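Local coordinates for protein ppBat (Bacteroides thetaiotaomicron VPI-5482, PDB 3CNE), which binds flavins such as lumichrome, riboflavin, FMN and FAD as a homodimer, and may serve as a flavin storage protein, at the interface of chains A and B. Coordinates in Å, arbitrary orientation; residue numbers count along the deposited sequence, not the author numbering. Chains: chain A/B, Putative protease I.

The interface of chains A and B. Residues chain A 46-47, 76; chain B 26.
B:Phe26 slides its ring under a loop of A:Asn46 and A:Ser47, with A:Asp76 at the rim: a small patch of the two-fold homodimer interface in which the contacts of these four residues are packing contacts, repeated with the chains exchanged, which brings a helix of one subunit against two loops of the other. The phenylalanine sits near the end of helix 15-27 and gives up more surface than any other residue here, 57 Å². Its CG lies anti to the backbone N (chi1 171°), which carries the ring away from the helix and into chain A.

What covers the ring is a backbone group. The carbonyl O of A:Asn46 stands over the middle of one face, 3.6 Å above its plane and slightly nearer the CZ end: O is 3.8 Å from CZ of B:Phe26 and 4.1 Å from CG. The oxygen probably gains little from the pi cloud. Beside it, CB of A:Asn46 rests 4.0 Å from CE2 of the ring, while CA of A:Ser47 reaches CB of B:Phe26 at 4.2 Å.

At the CE2 edge, on the same side of the ring as the carbonyl, the A:Asp76 side chain comes head-on toward that of B:Phe26, its carboxylate plane turned 46° from the ring. OD2 comes within 3.8 Å of CE2 of B:Phe26, facing the slightly positive C-H rim, which is likely to suit a carboxylate. The two chain A loops are tied behind this contact: the backbone N of A:Asp76 donates to the side-chain amide oxygen OD1 of A:Asn46 at 3.0 Å, with the donor tilted 23° from the carbonyl plane. That bond probably holds the amide turned toward A:Asp76, with CB set against the ring.

With an alanine at B:Phe26, the A:Asn46 carbonyl and the A:Asp76 carboxylate would probably lose their aromatic partner, and a gap would be likely to open between helix and loops. The patch thus adds packing of an aromatic ring against the partner's loops to the dimer, whose subunits share the bound flavin.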
# COMPACT_ATOMS: atom_id res chain seq x y z
N ASN A 46 -0.62 3.57 9.29
CA ASN A 46 -0.65 2.73 10.51
C ASN A 46 0.78 2.23 10.78
O ASN A 46 1.22 2.17 11.92
CB ASN A 46 -1.53 1.50 10.31
CG ASN A 46 -3.01 1.83 10.20
OD1 ASN A 46 -3.43 2.95 10.45
ND2 ASN A 46 -3.79 0.83 9.86
N SER A 47 1.49 1.92 9.70
CA SER A 47 2.87 1.37 9.75
C SER A 47 3.96 2.40 10.06
O SER A 47 5.15 2.05 10.20
CB SER A 47 3.15 0.60 8.47
OG SER A 47 2.89 1.36 7.29
N ASP A 76 -6.21 3.42 11.41
CA ASP A 76 -6.37 3.30 12.83
C ASP A 76 -6.92 4.57 13.46
O ASP A 76 -7.25 4.58 14.63
CB ASP A 76 -5.04 2.89 13.48
CG ASP A 76 -4.69 1.43 13.19
OD1 ASP A 76 -5.56 0.69 12.66
OD2 ASP A 76 -3.56 1.04 13.48
N PHE B 26 3.73 -4.65 10.54
CA PHE B 26 3.12 -3.94 11.66
C PHE B 26 2.02 -4.74 12.34
O PHE B 26 2.00 -4.85 13.56
CB PHE B 26 2.60 -2.55 11.22
CG PHE B 26 1.78 -1.86 12.29
CD1 PHE B 26 2.39 -1.34 13.42
CD2 PHE B 26 0.39 -1.73 12.15
CE1 PHE B 26 1.64 -0.70 14.41
CE2 PHE B 26 -0.38 -1.10 13.16
CZ PHE B 26 0.25 -0.59 14.27